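Local coordinates for ribosomal protein s2-related protein (Deinococcus radiodurans, PDB 2JH3) that binds a [4Fe-4S] cluster and, as a chelatase-like protein, may act as a sirohydrochlorin ferrochelatase, at residues Arg114-His119 with Glu255-Leu260; Gly121-Ile126 with Gln162-Arg167; Asp132-Gly137 with Pro240-Gly245; Ala141-Leu146 with Ala204-Leu209; Glu197-Val202 with Glu233-Ala238. All blocks are in the same frame, centred on the assembly; numbering follows the deposited sequence.

Contact 1 of 5, residues Arg114-His119 with Glu255-Leu260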
# COMPACT_ATOMS: atom_id res chain seq x y z
N ARG A 114 -15.31 19.80 30.23
CA ARG A 114 -15.80 18.51 30.60
C ARG A 114 -16.33 17.89 29.35
O ARG A 114 -16.66 18.58 28.36
CB ARG A 114 -16.89 18.67 31.68
CG ARG A 114 -16.28 19.13 32.96
CD ARG A 114 -17.35 19.23 34.08
NE ARG A 114 -17.83 17.90 34.51
CZ ARG A 114 -18.78 17.71 35.44
NH1 ARG A 114 -19.38 18.76 36.02
NH2 ARG A 114 -19.16 16.48 35.73
N PRO A 115 -16.38 16.57 29.33
CA PRO A 115 -16.93 15.88 28.20
C PRO A 115 -18.43 15.97 28.00
O PRO A 115 -19.20 16.17 28.97
CB PRO A 115 -16.50 14.45 28.44
CG PRO A 115 -16.02 14.38 29.80
CD PRO A 115 -15.88 15.67 30.37
N LEU A 116 -18.84 15.81 26.74
CA LEU A 116 -20.26 15.84 26.32
C LEU A 116 -21.08 15.04 27.29
O LEU A 116 -22.11 15.51 27.78
CB LEU A 116 -20.39 15.22 24.94
CG LEU A 116 -21.79 15.08 24.39
CD1 LEU A 116 -22.42 16.47 24.36
CD2 LEU A 116 -21.79 14.50 23.03
N GLY A 117 -20.59 13.85 27.61
CA GLY A 117 -21.34 12.91 28.45
C GLY A 117 -21.59 13.44 29.83
O GLY A 117 -22.54 13.00 30.47
N ALA A 118 -20.78 14.36 30.31
CA ALA A 118 -20.99 14.97 31.67
C ALA A 118 -22.05 16.10 31.76
O ALA A 118 -22.48 16.48 32.85
CB ALA A 118 -19.65 15.49 32.22
N HIS A 119 -22.40 16.70 30.64
CA HIS A 119 -23.31 17.83 30.68
C HIS A 119 -24.79 17.42 30.92
O HIS A 119 -25.31 16.47 30.30
CB HIS A 119 -23.19 18.70 29.45
CG HIS A 119 -23.86 20.04 29.60
ND1 HIS A 119 -23.23 21.14 30.10
CD2 HIS A 119 -25.12 20.43 29.29
CE1 HIS A 119 -24.07 22.16 30.09
NE2 HIS A 119 -25.23 21.75 29.61
N GLU A 255 -26.69 21.21 20.55
CA GLU A 255 -27.05 22.18 21.59
C GLU A 255 -26.37 21.92 22.90
O GLU A 255 -26.07 22.87 23.63
CB GLU A 255 -28.59 22.29 21.74
CG GLU A 255 -29.23 23.18 20.61
CD GLU A 255 -28.67 24.66 20.62
OE1 GLU A 255 -28.67 25.35 21.68
OE2 GLU A 255 -28.24 25.14 19.55
N VAL A 256 -26.09 20.66 23.22
CA VAL A 256 -25.36 20.37 24.46
C VAL A 256 -23.90 20.82 24.38
O VAL A 256 -23.35 21.37 25.32
CB VAL A 256 -25.41 18.83 24.83
CG1 VAL A 256 -24.76 18.61 26.13
CG2 VAL A 256 -26.88 18.30 24.84
N VAL A 257 -23.27 20.53 23.25
CA VAL A 257 -21.88 20.98 22.98
C VAL A 257 -21.73 22.49 23.14
O VAL A 257 -20.79 22.96 23.79
CB VAL A 257 -21.47 20.55 21.55
CG1 VAL A 257 -20.21 21.33 21.05
CG2 VAL A 257 -21.24 19.06 21.50
N LEU A 258 -22.68 23.22 22.56
CA LEU A 258 -22.74 24.71 22.70
C LEU A 258 -22.84 25.17 24.15
O LEU A 258 -22.11 26.09 24.59
CB LEU A 258 -23.87 25.28 21.87
CG LEU A 258 -23.70 25.37 20.33
CD1 LEU A 258 -24.91 26.02 19.68
CD2 LEU A 258 -22.47 26.16 19.95
N ALA A 259 -23.70 24.49 24.93
CA ALA A 259 -23.86 24.77 26.34
C ALA A 259 -22.61 24.49 27.10
O ALA A 259 -22.22 25.27 27.97
CB ALA A 259 -25.06 23.99 26.92
N LEU A 260 -21.94 23.39 26.79
CA LEU A 260 -20.65 23.09 27.39
C LEU A 260 -19.56 24.10 27.06
O LEU A 260 -18.79 24.50 27.91
CB LEU A 260 -20.12 21.71 26.92
CG LEU A 260 -20.04 20.57 27.89
CD1 LEU A 260 -19.59 19.32 27.14
CD2 LEU A 260 -19.22 20.81 29.15
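The side chain of H119 runs across one turn of helix 253-262, roughly at right angles to its local direction. With CG anti to the backbone N (chi1 -166°), CB rests 3.7 Å from V256 CG1. Along one flank of the ring, CD2 shares that methyl, again 3.7 Å from V256 CG1. On the other flank ND1 passes L260 CG at 3.9 Å and makes a weak hydrogen bond to E263 beyond the segment. The tip, CE1 and NE2, ends at the methyl of A259, where NE2 comes within 3.5 Å of A259 CB. One face of the imidazole lies against the helix backbone, near V256 O and L260 N. An alanine in place of H119 would probably strip the helix of its ring contacts with V256, A259 and L260 and lose the weak bond to E263.

Helix 253-262 follows strand 241-243, an outer strand of the parallel sheet, yet V257 touches V26 of helix 18-35 and L260 touches V70 of strand 66-71. The helix therefore returns to the first half of the molecule, consistent with the two-lobed chelatase fold.

The 3-10 turn 116-118, closed by A118 N to P115 O, presents L116. Its CD1 crosses V256 nearly at a right angle, 3.6 Å from V256 CG1, and also reaches V257 CG2 at 4.0 Å. L260 inserts a methyl under the backbone instead, with CD1 3.3 Å from R114 O. The guanidinium of R114 leads away from the helix to a salt bridge with E76.

Contact 2 of 5, residues Gly121-Ile126 with Gln162-Arg167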
# COMPACT_ATOMS: atom_id res chain seq x y z
N GLY A 121 -27.49 18.68 29.96
CA GLY A 121 -28.21 18.70 28.71
C GLY A 121 -28.35 17.35 28.03
O GLY A 121 -29.20 17.18 27.14
N MET A 122 -27.52 16.38 28.38
CA MET A 122 -27.58 15.08 27.74
C MET A 122 -28.89 14.35 28.07
O MET A 122 -29.34 13.56 27.29
CB MET A 122 -26.34 14.23 28.10
CG MET A 122 -25.05 14.50 27.21
SD MET A 122 -25.36 14.49 25.41
CE MET A 122 -25.99 12.78 25.28
N ALA A 123 -29.46 14.58 29.23
CA ALA A 123 -30.84 14.06 29.57
C ALA A 123 -31.93 14.45 28.56
O ALA A 123 -32.79 13.62 28.16
CB ALA A 123 -31.21 14.51 30.95
N ASP A 124 -31.89 15.72 28.11
CA ASP A 124 -32.77 16.20 27.04
C ASP A 124 -32.55 15.54 25.72
O ASP A 124 -33.52 15.27 24.96
CB ASP A 124 -32.51 17.70 26.78
CG ASP A 124 -32.72 18.54 28.00
OD1 ASP A 124 -33.86 18.55 28.52
OD2 ASP A 124 -31.75 19.17 28.49
N ALA A 125 -31.27 15.33 25.37
CA ALA A 125 -30.92 14.64 24.13
C ALA A 125 -31.39 13.16 24.17
O ALA A 125 -31.88 12.64 23.21
CB ALA A 125 -29.39 14.75 23.86
N ILE A 126 -31.20 12.51 25.32
CA ILE A 126 -31.67 11.13 25.54
C ILE A 126 -33.21 11.04 25.41
O ILE A 126 -33.69 10.27 24.58
CB ILE A 126 -31.29 10.66 26.95
CG1 ILE A 126 -29.78 10.43 27.06
CG2 ILE A 126 -32.14 9.38 27.35
CD1 ILE A 126 -29.25 10.30 28.52
N GLN A 162 -31.10 9.42 36.72
CA GLN A 162 -31.88 9.99 37.85
C GLN A 162 -32.62 11.31 37.52
O GLN A 162 -33.77 11.47 37.91
CB GLN A 162 -31.05 10.10 39.10
CG GLN A 162 -31.82 10.68 40.32
CD GLN A 162 -33.02 9.81 40.81
OE1 GLN A 162 -33.15 8.63 40.49
NE2 GLN A 162 -33.87 10.42 41.63
N ALA A 163 -32.01 12.22 36.76
CA ALA A 163 -32.73 13.39 36.32
C ALA A 163 -33.93 13.04 35.46
O ALA A 163 -34.93 13.79 35.41
CB ALA A 163 -31.80 14.30 35.53
N LEU A 164 -33.86 11.96 34.70
CA LEU A 164 -34.95 11.68 33.78
C LEU A 164 -36.12 11.05 34.54
O LEU A 164 -37.29 11.16 34.09
CB LEU A 164 -34.50 10.79 32.64
CG LEU A 164 -33.63 11.44 31.55
CD1 LEU A 164 -32.80 10.33 30.88
CD2 LEU A 164 -34.47 12.23 30.54
N ARG A 165 -35.82 10.38 35.66
CA ARG A 165 -36.85 9.86 36.56
C ARG A 165 -37.65 11.05 37.11
O ARG A 165 -38.87 11.13 36.95
CB ARG A 165 -36.24 9.03 37.69
CG ARG A 165 -35.75 7.70 37.25
CD ARG A 165 -35.03 6.99 38.38
NE ARG A 165 -34.31 5.85 37.84
CZ ARG A 165 -33.00 5.63 37.95
NH1 ARG A 165 -32.22 6.43 38.64
NH2 ARG A 165 -32.45 4.57 37.36
N GLU A 166 -36.93 12.03 37.64
CA GLU A 166 -37.60 13.21 38.20
C GLU A 166 -38.45 13.97 37.17
O GLU A 166 -39.62 14.26 37.43
CB GLU A 166 -36.60 14.08 38.90
CG GLU A 166 -35.45 13.27 39.47
CD GLU A 166 -35.16 13.55 40.90
OE1 GLU A 166 -36.09 13.32 41.70
OE2 GLU A 166 -33.99 13.93 41.22
N ARG A 167 -37.93 14.25 36.00
CA ARG A 167 -38.82 14.77 34.95
C ARG A 167 -40.15 13.96 34.79
O ARG A 167 -41.23 14.55 34.60
CB ARG A 167 -38.13 14.78 33.60
CG ARG A 167 -37.01 15.77 33.52
CD ARG A 167 -35.85 15.15 32.75
NE ARG A 167 -34.89 16.16 32.38
CZ ARG A 167 -34.81 16.70 31.17
NH1 ARG A 167 -35.61 16.35 30.14
NH2 ARG A 167 -33.89 17.63 31.00
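L164 carries the apolar half of this contact with its two methyls set against different residues. CD2 points at the backbone and lies 3.2 Å from A123 O, while L164 CG is 4.0 Å from A123 CB. The other methyl, CD1, meets I126 CG2 at 3.7 Å. Cutting L164 back to an alanine would probably open this junction, since both branches that touch A123 and I126 would be gone.

On the exposed side D124 and R167 form a salt bridge. R167 NH2 gives a nearly straight bond (167°) to D124 OD1 at 2.6 Å, and NH1 adds a weak one to the same oxygen. OD1 lies in the guanidinium plane, but NH2 stands 52° out of the carboxylate plane. R167 reaches this position through a bend at chi2, with one guanidinium face over A123 CB.

Behind these pairs, the helix segments pass with axes 10.0 Å apart at a crossing angle of -66°. L145 of strand 144-149 touches both I126 and L164. That strand follows helix 122-133 and precedes helix 155-167, so the two helices meet over one face of the parallel sheet.

Contact 3 of 5, residues Asp132-Gly137 with Pro240-Gly245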
# COMPACT_ATOMS: atom_id res chain seq x y z
N ASP A 132 -38.44 10.21 19.71
CA ASP A 132 -38.38 10.04 18.26
C ASP A 132 -38.45 8.58 17.87
O ASP A 132 -38.82 8.24 16.75
CB ASP A 132 -37.08 10.64 17.69
CG ASP A 132 -37.01 12.18 17.83
OD1 ASP A 132 -38.00 12.79 18.31
OD2 ASP A 132 -35.94 12.75 17.44
N THR A 133 -38.05 7.71 18.79
CA THR A 133 -37.97 6.28 18.52
C THR A 133 -39.36 5.58 18.65
O THR A 133 -39.62 4.60 17.95
CB THR A 133 -36.86 5.63 19.43
OG1 THR A 133 -35.57 6.16 19.06
CG2 THR A 133 -36.84 4.14 19.32
N LEU A 134 -40.25 6.12 19.48
CA LEU A 134 -41.62 5.59 19.63
C LEU A 134 -42.49 5.69 18.36
O LEU A 134 -42.30 6.62 17.55
CB LEU A 134 -42.35 6.32 20.74
CG LEU A 134 -41.62 6.35 22.07
CD1 LEU A 134 -42.43 7.14 23.06
CD2 LEU A 134 -41.34 4.93 22.59
N PRO A 135 -43.45 4.74 18.20
CA PRO A 135 -44.40 4.83 17.08
C PRO A 135 -45.13 6.12 17.34
O PRO A 135 -45.55 6.35 18.49
CB PRO A 135 -45.31 3.61 17.27
CG PRO A 135 -44.54 2.70 18.13
CD PRO A 135 -43.76 3.58 19.05
N GLU A 136 -45.21 6.99 16.34
CA GLU A 136 -45.27 8.42 16.67
C GLU A 136 -46.60 8.82 17.34
O GLU A 136 -46.68 9.91 17.91
CB GLU A 136 -44.86 9.32 15.50
CG GLU A 136 -44.25 10.68 15.91
CD GLU A 136 -42.93 10.61 16.73
OE1 GLU A 136 -42.44 9.51 17.12
OE2 GLU A 136 -42.37 11.70 16.98
N GLY A 137 -47.58 7.92 17.33
CA GLY A 137 -48.73 8.06 18.23
C GLY A 137 -48.46 7.95 19.72
O GLY A 137 -49.22 8.49 20.53
N PRO A 240 -43.20 -5.13 24.24
CA PRO A 240 -42.52 -4.73 23.01
C PRO A 240 -41.39 -3.70 23.32
O PRO A 240 -41.55 -2.85 24.17
CB PRO A 240 -43.62 -4.10 22.14
CG PRO A 240 -44.82 -3.97 23.02
CD PRO A 240 -44.58 -4.62 24.33
N LEU A 241 -40.25 -3.86 22.66
CA LEU A 241 -39.08 -2.96 22.84
C LEU A 241 -38.86 -2.18 21.56
O LEU A 241 -38.56 -2.78 20.53
CB LEU A 241 -37.81 -3.75 23.12
CG LEU A 241 -36.60 -2.85 23.46
CD1 LEU A 241 -36.84 -2.08 24.74
CD2 LEU A 241 -35.36 -3.71 23.60
N HIS A 242 -38.94 -0.86 21.64
CA HIS A 242 -38.47 -0.04 20.53
C HIS A 242 -36.97 0.34 20.70
O HIS A 242 -36.55 0.90 21.71
CB HIS A 242 -39.37 1.17 20.36
CG HIS A 242 -40.83 0.84 20.46
ND1 HIS A 242 -41.54 0.29 19.42
CD2 HIS A 242 -41.68 0.94 21.50
CE1 HIS A 242 -42.79 0.09 19.81
NE2 HIS A 242 -42.90 0.47 21.08
N VAL A 243 -36.18 0.02 19.69
CA VAL A 243 -34.76 0.29 19.73
C VAL A 243 -34.33 1.51 18.89
O VAL A 243 -34.48 1.55 17.65
CB VAL A 243 -33.96 -0.95 19.38
CG1 VAL A 243 -32.42 -0.67 19.47
CG2 VAL A 243 -34.34 -2.05 20.36
N GLY A 244 -33.78 2.48 19.62
CA GLY A 244 -33.27 3.74 19.07
C GLY A 244 -31.81 3.54 18.72
O GLY A 244 -31.15 2.59 19.18
N GLY A 245 -31.36 4.41 17.83
CA GLY A 245 -29.95 4.54 17.51
C GLY A 245 -29.29 5.28 18.65
O GLY A 245 -29.96 5.79 19.53
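T133, in the last turn of helix 122-133, is the first residue of its segment to engage the strand. Its CG2 is anti to the backbone N and lies over the chain where the strand ends, 3.5 Å from G244 N and 3.7 Å from V243 C. The hydroxyl oxygen OG1 sits 3.3 Å from G244 CA but has its hydrogen-bond partner in Q129 O, one turn back in the helix. A CB placed on G244 would fall 2.7 Å from T133 OG1, so the closeness of the two chains here depends on the absence of a side chain.

L134 leaves helical phi/psi. Its side chain starts away from the strand, yet CD2 bends back to lie 4.2 Å from H242 CD2, the two side chains crossing at about a right angle. Strand 241-243 is an outermost strand of the five-stranded parallel sheet, its neighbour being strand 207-211, to which H242 is joined by backbone hydrogen bonds with A207 and L209. T133 and L134 also touch V208 of that neighbour, so the C-terminal end of the helix lies across both strands.

P135 then meets H242 tip to tip in a CH-pi contact. P135 CD stands 3.8 Å from the centroid of the H242 imidazole, 15° off the ring normal. The adjacent P135 CG extends toward the rim, 3.6 Å from H242 CE1.

Contact 4 of 5, residues Ala141-Leu146 with Ala204-Leu209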
# COMPACT_ATOMS: atom_id res chain seq x y z
N ALA A 141 -45.54 8.18 28.92
CA ALA A 141 -45.80 7.71 30.28
C ALA A 141 -46.19 6.22 30.28
O ALA A 141 -46.11 5.54 31.31
CB ALA A 141 -46.88 8.58 30.96
N ASP A 142 -46.58 5.72 29.10
CA ASP A 142 -46.75 4.27 28.86
C ASP A 142 -45.42 3.46 28.62
O ASP A 142 -45.48 2.23 28.46
CB ASP A 142 -47.70 4.03 27.65
CG ASP A 142 -49.18 4.46 27.93
OD1 ASP A 142 -49.52 4.78 29.08
OD2 ASP A 142 -50.01 4.45 26.97
N VAL A 143 -44.26 4.14 28.61
CA VAL A 143 -42.98 3.55 28.19
C VAL A 143 -41.87 3.58 29.26
O VAL A 143 -41.63 4.61 29.90
CB VAL A 143 -42.52 4.23 26.89
CG1 VAL A 143 -41.27 3.57 26.31
CG2 VAL A 143 -43.61 4.14 25.83
N THR A 144 -41.21 2.44 29.51
CA THR A 144 -39.99 2.43 30.33
C THR A 144 -38.81 2.70 29.40
O THR A 144 -38.72 2.15 28.27
CB THR A 144 -39.73 1.10 31.13
OG1 THR A 144 -40.85 0.80 31.91
CG2 THR A 144 -38.57 1.22 32.07
N LEU A 145 -37.94 3.58 29.92
CA LEU A 145 -36.79 4.15 29.20
C LEU A 145 -35.61 3.33 29.63
O LEU A 145 -35.27 3.33 30.78
CB LEU A 145 -36.51 5.58 29.67
CG LEU A 145 -35.80 6.51 28.66
CD1 LEU A 145 -35.05 7.56 29.36
CD2 LEU A 145 -34.99 5.82 27.59
N LEU A 146 -35.00 2.63 28.70
CA LEU A 146 -33.80 1.87 29.02
C LEU A 146 -32.59 2.56 28.38
O LEU A 146 -32.61 2.86 27.21
CB LEU A 146 -33.93 0.45 28.43
CG LEU A 146 -34.52 -0.71 29.24
CD1 LEU A 146 -35.27 -0.33 30.43
CD2 LEU A 146 -35.33 -1.60 28.28
N ALA A 204 -43.60 -1.45 33.06
CA ALA A 204 -44.59 -0.94 32.11
C ALA A 204 -44.87 -1.96 31.01
O ALA A 204 -44.15 -2.95 30.85
CB ALA A 204 -44.08 0.38 31.48
N GLY A 205 -45.90 -1.69 30.22
CA GLY A 205 -46.26 -2.54 29.11
C GLY A 205 -45.51 -2.28 27.84
O GLY A 205 -45.78 -2.93 26.83
N GLN A 206 -44.62 -1.28 27.85
CA GLN A 206 -43.67 -1.05 26.73
C GLN A 206 -42.35 -0.48 27.23
O GLN A 206 -42.25 -0.01 28.39
CB GLN A 206 -44.22 -0.09 25.71
CG GLN A 206 -45.31 -0.64 24.89
CD GLN A 206 -45.41 0.11 23.58
OE1 GLN A 206 -45.55 1.33 23.57
NE2 GLN A 206 -45.28 -0.62 22.47
N ALA A 207 -41.35 -0.58 26.35
CA ALA A 207 -40.00 -0.10 26.65
C ALA A 207 -39.36 0.51 25.41
O ALA A 207 -39.66 0.11 24.29
CB ALA A 207 -39.14 -1.25 27.18
N VAL A 208 -38.46 1.48 25.64
CA VAL A 208 -37.62 2.09 24.57
C VAL A 208 -36.10 2.08 24.99
O VAL A 208 -35.73 2.48 26.10
CB VAL A 208 -38.11 3.51 24.15
CG1 VAL A 208 -38.10 4.46 25.34
CG2 VAL A 208 -37.30 4.04 22.92
N LEU A 209 -35.27 1.55 24.11
CA LEU A 209 -33.87 1.46 24.40
C LEU A 209 -33.13 2.61 23.68
O LEU A 209 -33.21 2.75 22.46
CB LEU A 209 -33.32 0.11 23.99
CG LEU A 209 -31.84 -0.10 24.20
CD1 LEU A 209 -31.51 -0.26 25.66
CD2 LEU A 209 -31.42 -1.31 23.47
O HOH W 1 -47.93 0.78 29.45
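V143 CG1 and V208 CG1, 3.4 Å apart, are a carbon pair tighter than usual van der Waals contact. V208 CG1 takes the crowded position between its backbone N and carbonyl carbon (chi1 59°), which brings it up to V143. L145 lies alongside V208, pointing the same way. On the opposite face of the sheet L146 spans two neighbours, with CD2 4.0 Å from A207 CB and CB 3.7 Å from L209 CD1.

Between these layers the backbones pair as parallel strands in the register T144-A207, L145-V208 and L146-L209. T144 is gripped at both ends: its N donates to Q206 O almost straight (178°), and its O accepts from V208 N at 2.7 Å, nearly along the C=O axis. L146 N continues the ladder with a 2.7 Å bond to V208 O. A CA-H...O contact from A207 CA also reaches T144 O.

At the end where both strands begin, T144 OG1 only packs on the methyl of A204, 3.3 Å from A204 CB. Farther out the chains part, and the polar link is a water that bridges them, donating to D142 O and accepting from G205 N.

With strand 172-177 on the other flank, strand 144-149 is the middle of five parallel strands in the order 3-2-1-4-5. Helix 122-133 packs on the L145 and V208 side, T133 on V208 and I126 on L145, as in the alpha/beta sandwich of the chelatase superfamily.

Contact 5 of 5, residues Glu197-Val202 with Glu233-Ala238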
# COMPACT_ATOMS: atom_id res chain seq x y z
N GLU A 197 -30.86 -9.26 30.20
CA GLU A 197 -31.81 -9.39 31.27
C GLU A 197 -32.78 -8.19 31.34
O GLU A 197 -33.42 -7.95 32.37
CB GLU A 197 -31.01 -9.47 32.57
CG GLU A 197 -30.07 -10.66 32.69
CD GLU A 197 -30.83 -11.96 32.95
OE1 GLU A 197 -30.39 -13.03 32.45
OE2 GLU A 197 -31.88 -11.90 33.64
N TRP A 198 -32.92 -7.42 30.28
CA TRP A 198 -33.64 -6.13 30.38
C TRP A 198 -35.09 -6.19 30.89
O TRP A 198 -35.52 -5.29 31.60
CB TRP A 198 -33.60 -5.32 29.06
CG TRP A 198 -34.42 -5.85 27.91
CD1 TRP A 198 -33.96 -6.58 26.84
CD2 TRP A 198 -35.81 -5.62 27.66
NE1 TRP A 198 -34.98 -6.88 25.97
CE2 TRP A 198 -36.14 -6.30 26.45
CE3 TRP A 198 -36.84 -5.00 28.38
CZ2 TRP A 198 -37.45 -6.35 25.94
CZ3 TRP A 198 -38.12 -5.05 27.87
CH2 TRP A 198 -38.43 -5.73 26.67
N PRO A 199 -35.88 -7.21 30.50
CA PRO A 199 -37.26 -7.24 31.01
C PRO A 199 -37.37 -7.37 32.57
O PRO A 199 -38.40 -7.01 33.13
CB PRO A 199 -37.87 -8.43 30.26
CG PRO A 199 -36.94 -8.67 29.07
CD PRO A 199 -35.62 -8.35 29.59
N SER A 200 -36.31 -7.83 33.24
CA SER A 200 -36.24 -7.84 34.71
C SER A 200 -36.31 -6.43 35.33
O SER A 200 -36.50 -6.29 36.56
CB SER A 200 -34.94 -8.48 35.17
OG SER A 200 -33.81 -7.64 34.99
N ARG A 201 -36.17 -5.39 34.49
CA ARG A 201 -36.16 -4.01 34.97
C ARG A 201 -37.30 -3.19 34.39
O ARG A 201 -37.28 -1.98 34.43
CB ARG A 201 -34.80 -3.36 34.64
CG ARG A 201 -33.67 -3.74 35.61
CD ARG A 201 -33.99 -3.27 37.08
NE ARG A 201 -32.83 -3.48 37.94
CZ ARG A 201 -32.51 -4.66 38.48
NH1 ARG A 201 -33.30 -5.71 38.27
NH2 ARG A 201 -31.39 -4.80 39.21
N VAL A 202 -38.31 -3.83 33.83
CA VAL A 202 -39.38 -3.08 33.19
C VAL A 202 -40.68 -3.59 33.74
O VAL A 202 -40.94 -4.81 33.69
CB VAL A 202 -39.38 -3.26 31.66
CG1 VAL A 202 -40.66 -2.71 31.00
CG2 VAL A 202 -38.17 -2.61 31.06
N GLU A 233 -35.81 -14.95 24.79
CA GLU A 233 -36.00 -16.36 25.25
C GLU A 233 -36.18 -16.50 26.72
O GLU A 233 -36.96 -17.33 27.16
CB GLU A 233 -34.81 -17.27 24.92
CG GLU A 233 -34.30 -17.29 23.55
CD GLU A 233 -33.06 -18.21 23.41
OE1 GLU A 233 -32.30 -18.43 24.43
OE2 GLU A 233 -32.82 -18.65 22.27
N ARG A 234 -35.36 -15.81 27.49
CA ARG A 234 -35.39 -15.91 28.92
C ARG A 234 -36.67 -15.32 29.45
O ARG A 234 -37.07 -15.64 30.55
CB ARG A 234 -34.23 -15.16 29.55
CG ARG A 234 -32.94 -15.78 29.35
CD ARG A 234 -31.84 -14.78 29.68
NE ARG A 234 -30.56 -15.21 29.12
CZ ARG A 234 -29.40 -14.63 29.36
NH1 ARG A 234 -29.36 -13.57 30.15
NH2 ARG A 234 -28.30 -15.07 28.77
N PHE A 235 -37.30 -14.45 28.66
CA PHE A 235 -38.44 -13.63 29.13
C PHE A 235 -39.44 -13.59 28.01
O PHE A 235 -39.66 -12.54 27.39
CB PHE A 235 -38.01 -12.17 29.46
CG PHE A 235 -37.04 -12.03 30.65
CD1 PHE A 235 -37.52 -11.79 31.94
CD2 PHE A 235 -35.68 -12.03 30.45
CE1 PHE A 235 -36.62 -11.58 33.01
CE2 PHE A 235 -34.79 -11.85 31.50
CZ PHE A 235 -35.25 -11.60 32.76
N PRO A 236 -40.08 -14.75 27.72
CA PRO A 236 -41.00 -14.85 26.61
C PRO A 236 -42.19 -13.90 26.80
O PRO A 236 -42.80 -13.50 25.85
CB PRO A 236 -41.45 -16.34 26.64
CG PRO A 236 -41.08 -16.84 28.02
CD PRO A 236 -39.93 -16.05 28.46
N GLN A 237 -42.47 -13.52 28.04
CA GLN A 237 -43.52 -12.56 28.36
C GLN A 237 -43.13 -11.06 28.26
O GLN A 237 -43.95 -10.17 28.56
CB GLN A 237 -43.99 -12.84 29.78
CG GLN A 237 -43.10 -12.36 30.92
CD GLN A 237 -41.94 -13.27 31.23
OE1 GLN A 237 -41.60 -14.16 30.46
NE2 GLN A 237 -41.29 -13.02 32.36
N ALA A 238 -41.88 -10.77 27.85
CA ALA A 238 -41.38 -9.36 27.78
C ALA A 238 -42.32 -8.49 26.92
O ALA A 238 -42.83 -8.99 25.92
CB ALA A 238 -40.00 -9.34 27.20
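P199 is gripped between two aromatic rings and a methyl. It lies obliquely over one face of F235, with P199 CB 4.1 Å from the centroid of the F235 ring and 27° off its normal, a CH-pi contact. P199 CG also stands over the centre of the W198 ring and touches the methyl of A238, 3.6 Å from A238 CB. W198 CH2 in turn lies 4.0 Å from A238 CB.

E197 stands beside the F235 ring instead of over it. The carboxylate plane is turned 72° from the ring, and OE2 lies at the ring edge, 3.5 Å from F235 CZ, where the partial positive charge of the ring hydrogens would probably suit it. The second oxygen, OE1, makes a salt bridge with R234 NH1 at 2.6 Å; the hydrogen bond within it is weak. The E197 carboxylate and R234 guanidinium planes are 34° apart.

S200 N and OG both donate to E197 O, tying down the 3-10 turn that carries W198 and P199. W198 touches L228 and A231 of helix 218-234 and L146 of strand 144-149, so its side chain fits between them, while the rest of the loop stays near the surface.

How the contacts relate
Contacts 1, 2 and 4 are buried, contact 3 is partly buried and contact 5 is at the surface. Contacts 2 to 5 gather round one parallel sheet, while contact 1 joins the two halves of the molecule. Contact 4 is the sheet core, tied by straight backbone bonds. Contacts 2 and 3 share helix 122-133: contact 2 uses its start, contact 3 its end, with centres about 17 Å apart. Contacts 3 and 4 are joined through the strand pair 207-211 and 241-243, and W198 of contact 5 touches A207 of contact 4. Contacts 1 and 3 have no hydrogen bond across their segments; salt bridges appear at the exposed margins of contacts 2 and 5.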